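Long-range contacts in acyl-CoA thioester hydrolase HI0827 (Haemophilus influenzae Rd KW20, PDB 3BJK), which hydrolyses the thioester bond of a broad range of acyl-coenzyme A substrates, probably long-chain fatty acyl-CoAs among them: residues G88-K93 / G128-I133; I53-V58 / E136-L141; K70-G75 / V98-V103. The protein carries 1 engineered substitution. All coordinates share one frame; numbering follows the deposited sequence.

Contact 1 of 3, residues G88-K93 / G128-I133; sequences GRSSIK and GRSRTI
A single direct hydrogen bond joins residues 88-93, the turn between strands 77-87 and 91-101, to residues 128-133 of the loop that leads from strand 111-123 to helix 139-148. I133 N donates to R89 O over 2.9 Å, with 166° at the hydrogen. The donor lies nearly along the C=O axis, so the amide meets the carbonyl oxygen end-on. The same carbonyl receives a softer CA-H···O approach from T132 CA at 3.6 Å.

Water supplies the second polar link. S90 OG and S130 OG are 3.5 Å apart and do not bond directly; one water binds both, at 2.8 Å from S90 OG. S90 holds its OG between its own backbone N and carbonyl carbon (chi1 60°), whereas S130 OG stands anti to the backbone N, and short hydroxyl side chains suit a gap bridged by one water at the surface. S90 CB rests against R131 O at 3.3 Å.

Apolar packing falls to I133, whose CB points toward the turn. With CG1 anti to the carbonyl carbon (chi1 -66°) and the chain extended beyond it, CD1 lies over the S90 carbonyl, 3.6 Å from S90 O, and meets I92 CG1 at 3.8 Å as the two isoleucines cross obliquely. I133 also touches V87 and A123, and I92 reaches A50 and A54 of helix 35-54, so branched aliphatic chains suit the buried end of an otherwise partly exposed contact.

Here a beta hairpin of the antiparallel hotdog sheet receives the connection to the C-terminal helix across its turn.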
loop_
_atom_site.group_PDB
_atom_site.type_symbol
_atom_site.label_atom_id
_atom_site.label_comp_id
_atom_site.label_asym_id
_atom_site.label_seq_id
_atom_site.Cartn_x
_atom_site.Cartn_y
_atom_site.Cartn_z
ATOM N N GLY C 88 -15.677 31.314 3.719
ATOM C CA GLY C 88 -17.093 31.613 3.803
ATOM C C GLY C 88 -17.538 31.421 5.228
ATOM O O GLY C 88 -16.733 31.356 6.158
ATOM N N ARG C 89 -18.841 31.323 5.409
ATOM C CA ARG C 89 -19.374 30.899 6.696
ATOM C C ARG C 89 -18.861 29.490 7.097
ATOM O O ARG C 89 -18.529 29.217 8.257
ATOM C CB ARG C 89 -20.887 30.939 6.553
ATOM C CG ARG C 89 -21.712 30.684 7.769
ATOM C CD ARG C 89 -23.164 30.866 7.315
ATOM N NE ARG C 89 -24.160 30.310 8.228
ATOM C CZ ARG C 89 -25.436 30.073 7.890
ATOM N NH1 ARG C 89 -25.893 30.337 6.641
ATOM N NH2 ARG C 89 -26.271 29.580 8.811
ATOM N N SER C 90 -18.784 28.603 6.117
ATOM C CA SER C 90 -18.350 27.238 6.333
ATOM C C SER C 90 -17.286 26.799 5.317
ATOM O O SER C 90 -16.521 25.854 5.563
ATOM C CB SER C 90 -19.570 26.305 6.275
ATOM O OG SER C 90 -20.232 26.376 4.997
ATOM N N SER C 91 -17.200 27.491 4.183
ATOM C CA SER C 91 -16.270 27.030 3.101
ATOM C C SER C 91 -14.872 27.694 3.190
ATOM O O SER C 91 -14.708 28.819 3.704
ATOM C CB SER C 91 -16.867 27.300 1.727
ATOM O OG SER C 91 -17.059 28.684 1.570
ATOM N N ILE C 92 -13.865 26.993 2.691
ATOM C CA ILE C 92 -12.522 27.491 2.645
ATOM C C ILE C 92 -11.950 27.134 1.276
ATOM O O ILE C 92 -11.912 25.964 0.911
ATOM C CB ILE C 92 -11.662 26.800 3.721
ATOM C CG1 ILE C 92 -12.278 27.042 5.085
ATOM C CG2 ILE C 92 -10.255 27.329 3.721
ATOM C CD1 ILE C 92 -11.964 26.041 6.051
ATOM N N LYS C 93 -11.474 28.130 0.548
ATOM C CA LYS C 93 -10.957 27.916 -0.820
ATOM C C LYS C 93 -9.428 28.079 -0.719
ATOM O O LYS C 93 -8.954 29.072 -0.160
ATOM C CB LYS C 93 -11.627 28.951 -1.730
ATOM C CG LYS C 93 -11.270 28.952 -3.220
ATOM C CD LYS C 93 -12.096 30.006 -3.959
ATOM C CE LYS C 93 -11.825 29.948 -5.451
ATOM N NZ LYS C 93 -12.398 31.080 -6.216
ATOM N N GLY C 128 -20.664 14.796 9.463
ATOM C CA GLY C 128 -20.392 15.279 8.127
ATOM C C GLY C 128 -21.285 16.415 7.660
ATOM O O GLY C 128 -21.344 16.718 6.491
ATOM N N ARG C 129 -21.946 17.075 8.579
ATOM C CA ARG C 129 -22.885 18.094 8.236
ATOM C C ARG C 129 -22.235 19.435 8.450
ATOM O O ARG C 129 -21.511 19.640 9.396
ATOM C CB ARG C 129 -24.121 18.019 9.138
ATOM C CG ARG C 129 -25.162 16.968 8.807
ATOM C CD ARG C 129 -26.491 17.418 9.439
ATOM N NE ARG C 129 -27.207 16.405 10.212
ATOM C CZ ARG C 129 -26.769 15.857 11.348
ATOM N NH1 ARG C 129 -25.573 16.176 11.861
ATOM N NH2 ARG C 129 -27.529 14.962 11.967
ATOM N N SER C 130 -22.625 20.379 7.613
ATOM C CA SER C 130 -22.072 21.724 7.612
ATOM C C SER C 130 -22.032 22.369 9.007
ATOM O O SER C 130 -22.958 22.230 9.814
ATOM C CB SER C 130 -22.884 22.601 6.646
ATOM O OG SER C 130 -22.202 23.782 6.384
ATOM N N ARG C 131 -20.921 23.058 9.284
ATOM C CA ARG C 131 -20.789 23.824 10.514
ATOM C C ARG C 131 -20.064 25.131 10.302
ATOM O O ARG C 131 -19.255 25.262 9.398
ATOM C CB ARG C 131 -20.115 23.001 11.622
ATOM C CG ARG C 131 -18.699 22.646 11.344
ATOM C CD ARG C 131 -17.911 22.158 12.603
ATOM N NE ARG C 131 -16.532 21.918 12.151
ATOM C CZ ARG C 131 -15.482 22.732 12.341
ATOM N NH1 ARG C 131 -15.564 23.860 13.024
ATOM N NH2 ARG C 131 -14.318 22.407 11.820
ATOM N N THR C 132 -20.355 26.082 11.178
ATOM C CA THR C 132 -19.873 27.449 11.043
ATOM C C THR C 132 -18.455 27.558 11.553
ATOM O O THR C 132 -18.172 27.167 12.661
ATOM C CB THR C 132 -20.749 28.402 11.835
ATOM O OG1 THR C 132 -22.083 28.363 11.293
ATOM C CG2 THR C 132 -20.205 29.833 11.769
ATOM N N ILE C 133 -17.563 28.093 10.729
ATOM C CA ILE C 133 -16.188 28.314 11.155
ATOM C C ILE C 133 -16.170 29.318 12.311
ATOM O O ILE C 133 -16.752 30.390 12.184
ATOM C CB ILE C 133 -15.350 28.830 9.989
ATOM C CG1 ILE C 133 -15.251 27.728 8.906
ATOM C CG2 ILE C 133 -13.960 29.218 10.458
ATOM C CD1 ILE C 133 -14.750 28.207 7.660
HETATM O O HOH W 1 -22.395 24.899 3.928
#

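Contact 2 of 3, residues I53-V58 / E136-L141; sequences IAHGRV and ENNQEL
In this hotdog fold, the central helix 35-54 ends at residues 53-58 and meets the start of the C-terminal helix 139-148 in residues 136-141. N138 serves both helices: it is the N-cap of the second, and its amide also reaches the last turn of the first.

The tight side lies inward. N138 points its CB toward helix 35-54, with CG anti to the backbone N (chi1 -169°), which places ND2 2.8 Å from I53 O. The bond is almost straight (171°) and runs close to the amide plane. ND2 also donates to P134 O, so both its hydrogens are engaged, while OD1 accepts from L141 N at 2.9 Å as the capping bond; asparagine offers donor and acceptor together. The position of OD1 is less certain, because the model crowds it against the H55 ring. One face of that ring receives the N138 amide near the rim, the two planes 35° apart, with N138 CG 3.4 Å from H55 CE1. H55 leaves helical geometry with positive phi, and its ring is steadied by ND1 donating to E52 O. Beneath this, I53 CG2 touches L141 CD1 at 4.0 Å, the side chains crossing at about a right angle; I53 continues onto C84 and L141 onto V87. E140 CB closes against the backbone of I53, 4.1 Å from I53 CA. Bent at chi2, E140 links the contact to a neighbouring subunit, its carboxylate forming a salt bridge with K101 of that chain.

Toward solvent the fit loosens. N137 is exposed and its side chain leads away from the first helix; at the outer edge of the H55 ring, near its plane, N137 O lies 4.0 Å from H55 NE2.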
loop_
_atom_site.group_PDB
_atom_site.type_symbol
_atom_site.label_atom_id
_atom_site.label_comp_id
_atom_site.label_asym_id
_atom_site.label_seq_id
_atom_site.Cartn_x
_atom_site.Cartn_y
_atom_site.Cartn_z
ATOM N N ILE C 53 -7.720 26.410 9.859
ATOM C CA ILE C 53 -8.574 27.584 9.751
ATOM C C ILE C 53 -9.963 27.312 10.340
ATOM O O ILE C 53 -10.510 28.148 11.047
ATOM C CB ILE C 53 -8.670 28.028 8.243
ATOM C CG1 ILE C 53 -7.301 28.548 7.782
ATOM C CG2 ILE C 53 -9.820 29.076 7.974
ATOM C CD1 ILE C 53 -7.271 28.854 6.344
ATOM N N ALA C 54 -10.504 26.141 10.033
ATOM C CA ALA C 54 -11.849 25.747 10.459
ATOM C C ALA C 54 -11.920 25.341 11.918
ATOM O O ALA C 54 -13.026 25.239 12.467
ATOM C CB ALA C 54 -12.354 24.576 9.569
ATOM N N HIS C 55 -10.758 25.106 12.540
ATOM C CA HIS C 55 -10.657 24.652 13.934
ATOM C C HIS C 55 -11.345 23.295 14.099
ATOM O O HIS C 55 -12.041 23.057 15.067
ATOM C CB HIS C 55 -11.209 25.703 14.910
ATOM C CG HIS C 55 -10.204 26.746 15.303
ATOM N ND1 HIS C 55 -9.083 27.028 14.543
ATOM C CD2 HIS C 55 -10.161 27.591 16.362
ATOM C CE1 HIS C 55 -8.376 27.975 15.139
ATOM N NE2 HIS C 55 -9.012 28.340 16.238
ATOM N N GLY C 56 -11.171 22.410 13.112
ATOM C CA GLY C 56 -11.768 21.100 13.172
ATOM C C GLY C 56 -11.975 20.440 11.834
ATOM O O GLY C 56 -11.365 20.843 10.836
ATOM N N ARG C 57 -12.846 19.428 11.828
ATOM C CA ARG C 57 -13.062 18.551 10.663
ATOM C C ARG C 57 -13.543 19.359 9.452
ATOM O O ARG C 57 -14.256 20.356 9.606
ATOM C CB ARG C 57 -14.108 17.464 10.972
ATOM C CG ARG C 57 -13.583 16.207 11.683
ATOM C CD ARG C 57 -14.752 15.437 12.404
ATOM N NE ARG C 57 -14.267 14.240 13.111
ATOM C CZ ARG C 57 -14.268 12.980 12.636
ATOM N NH1 ARG C 57 -14.771 12.681 11.441
ATOM N NH2 ARG C 57 -13.777 11.984 13.382
ATOM N N VAL C 58 -13.147 18.890 8.276
ATOM C CA VAL C 58 -13.587 19.429 6.997
ATOM C C VAL C 58 -13.891 18.283 6.059
ATOM O O VAL C 58 -13.451 17.123 6.293
ATOM C CB VAL C 58 -12.533 20.347 6.288
ATOM C CG1 VAL C 58 -12.197 21.575 7.144
ATOM C CG2 VAL C 58 -11.279 19.571 5.806
ATOM N N GLU C 136 -14.405 33.965 16.444
ATOM C CA GLU C 136 -13.818 34.483 17.681
ATOM C C GLU C 136 -12.647 33.601 18.184
ATOM O O GLU C 136 -12.730 32.369 18.181
ATOM C CB GLU C 136 -14.936 34.634 18.750
ATOM C CG GLU C 136 -15.391 33.339 19.517
ATOM C CD GLU C 136 -15.704 32.083 18.608
ATOM O OE1 GLU C 136 -16.154 32.198 17.364
ATOM O OE2 GLU C 136 -15.482 30.944 19.161
ATOM N N ASN C 137 -11.567 34.263 18.607
ATOM C CA ASN C 137 -10.339 33.623 19.095
ATOM C C ASN C 137 -9.745 32.634 18.113
ATOM O O ASN C 137 -9.218 31.596 18.531
ATOM C CB ASN C 137 -10.551 32.893 20.445
ATOM C CG ASN C 137 -11.430 33.655 21.418
ATOM O OD1 ASN C 137 -11.553 34.885 21.368
ATOM N ND2 ASN C 137 -12.056 32.913 22.321
ATOM N N ASN C 138 -9.840 32.947 16.817
ATOM C CA ASN C 138 -9.337 32.083 15.763
ATOM C C ASN C 138 -8.126 32.706 15.048
ATOM O O ASN C 138 -8.265 33.363 14.023
ATOM C CB ASN C 138 -10.473 31.719 14.773
ATOM C CG ASN C 138 -10.081 30.592 13.799
ATOM O OD1 ASN C 138 -8.896 30.320 13.599
ATOM N ND2 ASN C 138 -11.085 29.967 13.154
ATOM N N GLN C 139 -6.936 32.480 15.598
ATOM C CA GLN C 139 -5.702 33.018 15.033
ATOM C C GLN C 139 -5.380 32.506 13.625
ATOM O O GLN C 139 -4.835 33.233 12.793
ATOM C CB GLN C 139 -4.540 32.651 15.925
ATOM C CG GLN C 139 -4.556 33.346 17.249
ATOM C CD GLN C 139 -3.261 33.130 17.992
ATOM O OE1 GLN C 139 -2.535 32.147 17.748
ATOM N NE2 GLN C 139 -2.946 34.046 18.874
ATOM N N GLU C 140 -5.683 31.243 13.374
ATOM C CA GLU C 140 -5.400 30.673 12.080
ATOM C C GLU C 140 -6.261 31.367 11.014
ATOM O O GLU C 140 -5.763 31.687 9.935
ATOM C CB GLU C 140 -5.593 29.157 12.118
ATOM C CG GLU C 140 -4.563 28.439 13.061
ATOM C CD GLU C 140 -3.277 27.907 12.349
ATOM O OE1 GLU C 140 -3.078 28.176 11.126
ATOM O OE2 GLU C 140 -2.481 27.182 13.017
ATOM N N LEU C 141 -7.531 31.616 11.333
ATOM C CA LEU C 141 -8.442 32.367 10.439
ATOM C C LEU C 141 -7.973 33.805 10.272
ATOM O O LEU C 141 -7.907 34.311 9.158
ATOM C CB LEU C 141 -9.872 32.357 10.988
ATOM C CG LEU C 141 -10.962 33.190 10.289
ATOM C CD1 LEU C 141 -11.139 32.747 8.824
ATOM C CD2 LEU C 141 -12.301 33.113 11.054
#

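Contact 3 of 3, residues K70-G75 / V98-V103; sequences KPISVG and VWVKKV
At one end of the hotdog sheet, the loop 70-75 between strands 58-68 and 77-87 lies over residues 98-103, the last part of strand 91-101 and the residues that follow. I72 carries the apolar part. Its CG1 stands anti to the carbonyl carbon (chi1 -61°) and CD1 continues the extended chain, so the side chain crosses V100 obliquely, CG1 3.9 Å from V100 CG2. V100 CG2 is likewise anti to its carbonyl carbon, with CG1 anti to the backbone N (chi1 154°), which puts CG2 against I72. I72 CD1 reaches V98 CG1 more loosely, at 4.3 Å. V98 and V100 alternate with W99 and direct CB toward the loop; beta-branched residues suit the strand and present a methyl wall.

K102 bends at chi2 and chi3, bringing NZ beside S73, whose OG is 4.0 Å away and not bonded. The ammonium forms a salt bridge with D76, whose other carboxylate oxygen accepts from S73 N, so one aspartate holds both segments.

G75 takes a positive phi of 91°, where a side chain would press on the preceding carbonyl. Its own O accepts from a water at 2.8 Å, which in turn accepts from V103 N at 3.0 Å.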
loop_
_atom_site.group_PDB
_atom_site.type_symbol
_atom_site.label_atom_id
_atom_site.label_comp_id
_atom_site.label_asym_id
_atom_site.label_seq_id
_atom_site.Cartn_x
_atom_site.Cartn_y
_atom_site.Cartn_z
ATOM N N LYS C 70 4.517 19.686 -15.005
ATOM C CA LYS C 70 5.739 18.949 -15.210
ATOM C C LYS C 70 5.627 17.638 -14.466
ATOM O O LYS C 70 4.954 17.559 -13.432
ATOM C CB LYS C 70 6.967 19.775 -14.738
ATOM C CG LYS C 70 7.207 21.113 -15.510
ATOM C CD LYS C 70 7.949 22.177 -14.575
ATOM C CE LYS C 70 7.924 23.749 -14.991
ATOM N NZ LYS C 70 7.219 24.716 -13.942
ATOM N N PRO C 71 6.292 16.596 -14.975
ATOM C CA PRO C 71 6.299 15.339 -14.244
ATOM C C PRO C 71 7.154 15.353 -12.963
ATOM O O PRO C 71 8.110 16.128 -12.856
ATOM C CB PRO C 71 6.859 14.346 -15.257
ATOM C CG PRO C 71 7.644 15.126 -16.196
ATOM C CD PRO C 71 7.054 16.517 -16.234
ATOM N N ILE C 72 6.816 14.493 -12.020
ATOM C CA ILE C 72 7.670 14.253 -10.849
ATOM C C ILE C 72 8.445 12.968 -11.005
ATOM O O ILE C 72 7.939 11.993 -11.519
ATOM C CB ILE C 72 6.816 14.197 -9.515
ATOM C CG1 ILE C 72 6.099 15.501 -9.273
ATOM C CG2 ILE C 72 7.708 13.842 -8.314
ATOM C CD1 ILE C 72 5.205 15.495 -8.118
ATOM N N SER C 73 9.705 12.966 -10.584
ATOM C CA SER C 73 10.560 11.800 -10.678
ATOM C C SER C 73 10.737 11.125 -9.318
ATOM O O SER C 73 10.742 11.765 -8.282
ATOM C CB SER C 73 11.939 12.170 -11.202
ATOM O OG SER C 73 11.820 12.596 -12.544
ATOM N N VAL C 74 10.969 9.832 -9.350
ATOM C CA VAL C 74 11.403 9.101 -8.148
ATOM C C VAL C 74 12.639 9.768 -7.513
ATOM O O VAL C 74 13.614 10.074 -8.193
ATOM C CB VAL C 74 11.713 7.603 -8.469
ATOM C CG1 VAL C 74 12.309 6.893 -7.272
ATOM C CG2 VAL C 74 10.445 6.908 -8.889
ATOM N N GLY C 75 12.606 9.947 -6.203
ATOM C CA GLY C 75 13.747 10.537 -5.518
ATOM C C GLY C 75 13.693 12.063 -5.390
ATOM O O GLY C 75 14.510 12.613 -4.652
ATOM N N VAL C 98 2.344 22.442 -6.046
ATOM C CA VAL C 98 3.348 21.377 -5.854
ATOM C C VAL C 98 4.644 21.710 -6.506
ATOM O O VAL C 98 4.695 22.052 -7.686
ATOM C CB VAL C 98 2.871 20.007 -6.339
ATOM C CG1 VAL C 98 3.867 18.952 -5.925
ATOM C CG2 VAL C 98 1.501 19.676 -5.769
ATOM N N TRP C 99 5.687 21.677 -5.678
ATOM C CA TRP C 99 7.012 22.032 -6.059
ATOM C C TRP C 99 7.919 20.836 -5.739
ATOM O O TRP C 99 7.721 20.130 -4.748
ATOM C CB TRP C 99 7.474 23.265 -5.263
ATOM C CG TRP C 99 6.880 24.590 -5.709
ATOM C CD1 TRP C 99 5.614 25.078 -5.444
ATOM C CD2 TRP C 99 7.543 25.586 -6.449
ATOM N NE1 TRP C 99 5.471 26.302 -5.995
ATOM C CE2 TRP C 99 6.630 26.651 -6.627
ATOM C CE3 TRP C 99 8.833 25.691 -7.001
ATOM C CZ2 TRP C 99 6.958 27.791 -7.336
ATOM C CZ3 TRP C 99 9.158 26.836 -7.710
ATOM C CH2 TRP C 99 8.223 27.879 -7.861
ATOM N N VAL C 100 8.899 20.654 -6.594
ATOM C CA VAL C 100 9.945 19.642 -6.455
ATOM C C VAL C 100 11.305 20.314 -6.210
ATOM O O VAL C 100 11.588 21.419 -6.700
ATOM C CB VAL C 100 10.005 18.757 -7.749
ATOM C CG1 VAL C 100 11.331 18.154 -7.980
ATOM C CG2 VAL C 100 8.875 17.698 -7.749
ATOM N N LYS C 101 12.141 19.619 -5.443
ATOM C CA LYS C 101 13.570 19.933 -5.292
ATOM C C LYS C 101 14.424 18.705 -5.636
ATOM O O LYS C 101 14.188 17.611 -5.089
ATOM C CB LYS C 101 13.843 20.385 -3.848
ATOM C CG LYS C 101 15.285 20.828 -3.538
ATOM C CD LYS C 101 15.425 21.129 -2.024
ATOM C CE LYS C 101 16.730 21.678 -1.635
ATOM N NZ LYS C 101 16.828 22.073 -0.193
ATOM N N LYS C 102 15.387 18.890 -6.545
ATOM C CA LYS C 102 16.360 17.864 -6.915
ATOM C C LYS C 102 17.488 17.867 -5.880
ATOM O O LYS C 102 18.263 18.827 -5.794
ATOM C CB LYS C 102 17.017 18.158 -8.284
ATOM C CG LYS C 102 16.082 18.369 -9.463
ATOM C CD LYS C 102 15.146 17.226 -9.602
ATOM C CE LYS C 102 14.976 16.792 -11.051
ATOM N NZ LYS C 102 14.101 15.567 -11.113
ATOM N N VAL C 103 17.590 16.777 -5.130
ATOM C CA VAL C 103 18.635 16.610 -4.085
ATOM C C VAL C 103 19.615 15.479 -4.397
ATOM O O VAL C 103 20.763 15.508 -3.913
ATOM C CB VAL C 103 18.011 16.379 -2.677
ATOM C CG1 VAL C 103 17.121 17.566 -2.282
ATOM C CG2 VAL C 103 17.167 15.085 -2.643
HETATM O O HOH W 2 10.873 16.067 -11.647
HETATM O O HOH W 3 16.417 14.122 -6.015
#

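Contacts 1 and 2 are neighbours, their centres 10 Å apart, whereas contact 3 lies on the opposite side of the chain's centre, about 33 Å from contact 1 and 32 Å from contact 2 between centres. R131 of contact 1 joins the first two, its NH1 and NH2 reaching the carbonyls of A54 and R57. Along the chain, contacts 1 and 3 both nest within the loop closed by contact 2, and their segments alternate. Strand 91-101 runs from contact 1 to contact 3, so a loop packs against each end of this strand. Contacts 2 and 3 both touch the second subunit of the hexamer, whereas contact 1 touches no other subunit.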